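PDB 4ZOC: Lin1840 protein from Listeria innocua serovar 6a, which probably hydrolyses terminal, non-reducing beta-D-glucosyl residues with release of beta-D-glucose, and takes part in beta-1,2-glucan metabolism. Local coordinates for residues D111-T114 with V115-M118; T360-S363 with R364-R368. The protein carries 2 engineered substitutions. All coordinates share one frame; numbering follows the deposited sequence.

Contact 1 (D111-T114 with V115-M118); sequences DRET and VRVM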
# COMPACT_ATOMS: atom_id res chain seq x y z
N ASP A 111 19.88 15.75 -14.02
CA ASP A 111 21.04 16.59 -14.18
C ASP A 111 21.60 17.15 -12.87
O ASP A 111 21.06 18.08 -12.30
CB ASP A 111 20.78 17.70 -15.23
CG ASP A 111 22.06 18.37 -15.66
OD1 ASP A 111 22.90 17.67 -16.29
OD2 ASP A 111 22.27 19.54 -15.28
N ARG A 112 22.68 16.52 -12.41
CA ARG A 112 23.28 16.82 -11.12
C ARG A 112 23.65 18.31 -11.07
O ARG A 112 23.39 18.97 -10.07
CB ARG A 112 24.49 15.94 -10.82
CG ARG A 112 24.19 14.46 -10.63
CD ARG A 112 25.52 13.71 -10.74
NE ARG A 112 25.44 12.26 -10.54
CZ ARG A 112 25.24 11.39 -11.55
NH1 ARG A 112 25.05 11.81 -12.79
NH2 ARG A 112 25.26 10.09 -11.31
N GLU A 113 24.25 18.85 -12.12
CA GLU A 113 24.76 20.25 -12.08
C GLU A 113 23.55 21.24 -12.00
O GLU A 113 23.63 22.20 -11.27
CB GLU A 113 25.68 20.53 -13.25
CG GLU A 113 26.22 21.98 -13.33
CD GLU A 113 27.08 22.40 -12.23
OE1 GLU A 113 27.41 21.59 -11.29
OE2 GLU A 113 27.43 23.60 -12.27
N THR A 114 22.43 20.96 -12.67
CA THR A 114 21.23 21.76 -12.51
C THR A 114 20.82 21.86 -11.04
O THR A 114 20.47 22.92 -10.57
CB THR A 114 20.07 21.25 -13.38
OG1 THR A 114 20.39 21.40 -14.76
CG2 THR A 114 18.69 21.87 -13.11
N VAL A 115 20.76 20.70 -10.35
CA VAL A 115 20.37 20.69 -8.94
C VAL A 115 21.38 21.41 -8.05
O VAL A 115 21.00 22.17 -7.17
CB VAL A 115 20.11 19.24 -8.53
CG1 VAL A 115 19.90 19.15 -7.07
CG2 VAL A 115 18.92 18.75 -9.39
N ARG A 116 22.67 21.22 -8.29
CA ARG A 116 23.65 21.98 -7.52
C ARG A 116 23.53 23.50 -7.71
O ARG A 116 23.61 24.27 -6.76
CB ARG A 116 25.05 21.51 -7.91
CG ARG A 116 26.18 22.06 -7.01
CD ARG A 116 27.58 21.92 -7.67
NE ARG A 116 27.68 22.84 -8.79
CZ ARG A 116 27.84 24.14 -8.71
NH1 ARG A 116 28.02 24.73 -7.51
NH2 ARG A 116 27.86 24.88 -9.81
N VAL A 117 23.37 23.95 -8.95
CA VAL A 117 23.19 25.37 -9.21
C VAL A 117 21.95 25.93 -8.53
O VAL A 117 21.98 27.01 -7.96
CB VAL A 117 23.16 25.66 -10.73
CG1 VAL A 117 22.67 27.08 -11.02
CG2 VAL A 117 24.53 25.41 -11.34
N MET A 118 20.85 25.18 -8.62
CA MET A 118 19.65 25.57 -7.92
C MET A 118 19.99 25.83 -6.44
O MET A 118 19.62 26.88 -5.87
CB MET A 118 18.54 24.55 -8.05
CG MET A 118 17.24 24.88 -7.29
SD MET A 118 17.19 24.62 -5.53
CE MET A 118 17.34 22.88 -5.35
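Glu113 and Arg116 lie side by side at the start of helix 112-128, pointing the same way and joined by a two-pronged salt bridge. Arg116 meets the carboxylate side-on: NE reaches Glu113 OE1 at 2.8 Å and NH2 reaches Glu113 OE2, also at 2.8 Å. Both N-H bonds are almost straight and come in on the syn side of the carboxylate, though well out of its plane. The carboxylate lies in line with the guanidinium edge, but the two planes are turned 29° apart. Glu113 has CG anti to its backbone N (chi1 178°) and then bends at chi2, which carries the acid forward along the helix, toward Arg116. Arg116 NH1 has a second acid in Glu120, so the guanidinium is held from two directions. This is the looser, solvent-facing side. Val117 borders it, with CG2 3.5 Å from Glu113 OE2 and 3.3 Å from Glu113 O. The packed side belongs to Val115 and Met118, both buried against Leu106 and Met168; Val115 CG2 also rests 3.7 Å from Asp111 O. At the helix start, Asp111 OD2 takes two donors from opposite faces of its plane: Thr114 N at 3.0 Å and the Thr114 hydroxyl OG1 at 2.7 Å. Four successive i to i+4 backbone bonds, from Val115 N to Asp111 O through Met118 N to Thr114 O, begin the helix proper. Arg112 turns away to Glu163 and Phe663. An aspartate N-cap thus opens the helix that follows strand 87-90 in the TIM barrel of this glycosyl hydrolase family 3 enzyme.

Contact 2 (T360-S363 with R364-R368); sequences TDES and RGKAR
The carboxylate of Glu362 is approached over one face by Lys366: NZ stands above the plane near OE2, 3.1 Å from it, with Lys366 CE at 3.5 Å from Glu362 OE2 on the same face. No donor from residues 360-368 meets its edges. The guanidinium of Arg364 leads away from the first turn, its NH2 bound to Glu531 and to the backbone O of Asp417. NZ sits over the plane, and the hydrogen bond within the Glu362-Lys366 salt bridge is weak. The two side chains cross at an angle. Lys366 has CG beside its own backbone N (chi1 -68°) and an extended chain beyond, so the stem runs back past the previous turn, with CG 3.5 Å from Glu362 O. A water gives the ammonium another partner: it accepts from Lys366 NZ at 2.9 Å and donates to Ser363 OG at 2.7 Å, tying lysine and serine together across the turn. This is the first turn of helix 361-374, and Thr360 is its N-cap. Thr360 OG1 accepts from Ser363 N at 2.9 Å with an N-H angle of 160°, satisfying an amide that has no earlier helical carbonyl to use. The hydroxyl faces that amide because chi1 is 62°. Asp361 and Glu362 in this turn place negative charge by the helix N-terminus, which would probably be stabilising. Arg364 N to Thr360 O is the first of a run of i to i+4 backbone bonds that continues through Arg368 N to Arg364 O. Buried Ser363 packs on Val121 of helix 112-128, and Ala367 CB rests 3.8 Å from Ser363 O, with Thr98 also against its side chain.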
# COMPACT_ATOMS: atom_id res chain seq x y z
N THR A 360 18.63 38.38 -9.13
CA THR A 360 19.42 38.97 -10.21
C THR A 360 18.98 38.37 -11.54
O THR A 360 18.47 37.23 -11.58
CB THR A 360 20.97 38.69 -10.11
OG1 THR A 360 21.27 37.28 -10.18
CG2 THR A 360 21.53 39.30 -8.84
N ASP A 361 19.25 39.09 -12.64
CA ASP A 361 19.06 38.51 -13.95
C ASP A 361 19.87 37.21 -14.18
O ASP A 361 19.35 36.31 -14.81
CB ASP A 361 19.40 39.53 -15.04
CG ASP A 361 18.39 40.66 -15.06
OD1 ASP A 361 17.33 40.57 -14.39
OD2 ASP A 361 18.65 41.65 -15.73
N GLU A 362 21.12 37.13 -13.74
CA GLU A 362 21.89 35.90 -13.80
C GLU A 362 21.12 34.74 -13.11
O GLU A 362 21.01 33.65 -13.66
CB GLU A 362 23.26 36.10 -13.11
CG GLU A 362 24.25 35.03 -13.51
CD GLU A 362 25.51 35.05 -12.69
OE1 GLU A 362 25.77 36.04 -11.96
OE2 GLU A 362 26.26 34.06 -12.77
N SER A 363 20.63 34.99 -11.91
CA SER A 363 19.90 33.97 -11.17
C SER A 363 18.59 33.59 -11.91
O SER A 363 18.28 32.41 -12.04
CB SER A 363 19.60 34.40 -9.75
OG SER A 363 20.80 34.45 -9.00
N ARG A 364 17.85 34.57 -12.41
CA ARG A 364 16.71 34.26 -13.32
C ARG A 364 17.05 33.39 -14.55
O ARG A 364 16.26 32.46 -14.86
CB ARG A 364 15.92 35.51 -13.76
CG ARG A 364 15.28 36.24 -12.56
CD ARG A 364 14.49 37.47 -12.99
NE ARG A 364 13.25 37.01 -13.50
CZ ARG A 364 12.01 37.38 -13.14
NH1 ARG A 364 11.74 38.40 -12.30
NH2 ARG A 364 11.07 36.74 -13.73
N GLY A 365 18.21 33.63 -15.20
CA GLY A 365 18.70 32.78 -16.28
C GLY A 365 18.99 31.36 -15.81
O GLY A 365 18.65 30.39 -16.48
N LYS A 366 19.54 31.21 -14.59
CA LYS A 366 19.76 29.88 -14.07
C LYS A 366 18.42 29.11 -13.84
O LYS A 366 18.32 27.93 -14.17
CB LYS A 366 20.57 29.94 -12.81
CG LYS A 366 21.98 30.39 -13.08
CD LYS A 366 22.80 30.77 -11.85
CE LYS A 366 24.17 31.24 -12.29
NZ LYS A 366 24.82 31.82 -11.09
N ALA A 367 17.44 29.79 -13.25
CA ALA A 367 16.11 29.23 -13.09
C ALA A 367 15.40 28.87 -14.39
O ALA A 367 14.77 27.83 -14.46
CB ALA A 367 15.25 30.10 -12.22
N ARG A 368 15.53 29.71 -15.44
CA ARG A 368 14.99 29.35 -16.72
C ARG A 368 15.65 28.08 -17.26
O ARG A 368 14.94 27.14 -17.73
CB ARG A 368 15.16 30.49 -17.68
CG ARG A 368 14.39 30.45 -18.97
CD ARG A 368 14.75 31.91 -19.40
NE ARG A 368 14.36 32.06 -20.70
CZ ARG A 368 14.29 33.20 -21.35
NH1 ARG A 368 14.64 34.35 -20.81
NH2 ARG A 368 13.85 33.11 -22.58
O HOH W 1 23.37 33.85 -9.69

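Overall arrangement
Contact 1 and contact 2 each form the N-capped first turns of a helix, 112-128 and 361-374, and contact 1 comes first in the chain, with no overlap. Their centres lie about 13 Å apart. The two helices run in opposite directions and pack together: Val117 CG1 lies 3.8 Å from Lys366 CD, while Thr114 touches Ala370 and Glu373 further along helix 361-374. Helix 112-128 belongs to the barrel, between strands 87-90 and 133-134. Helix 361-374 leads straight into strand 376-380, at the edge of the mixed six-stranded sheet. Their packing therefore joins the barrel to the region that carries that sheet, away from the annotated glucose and magnesium sites.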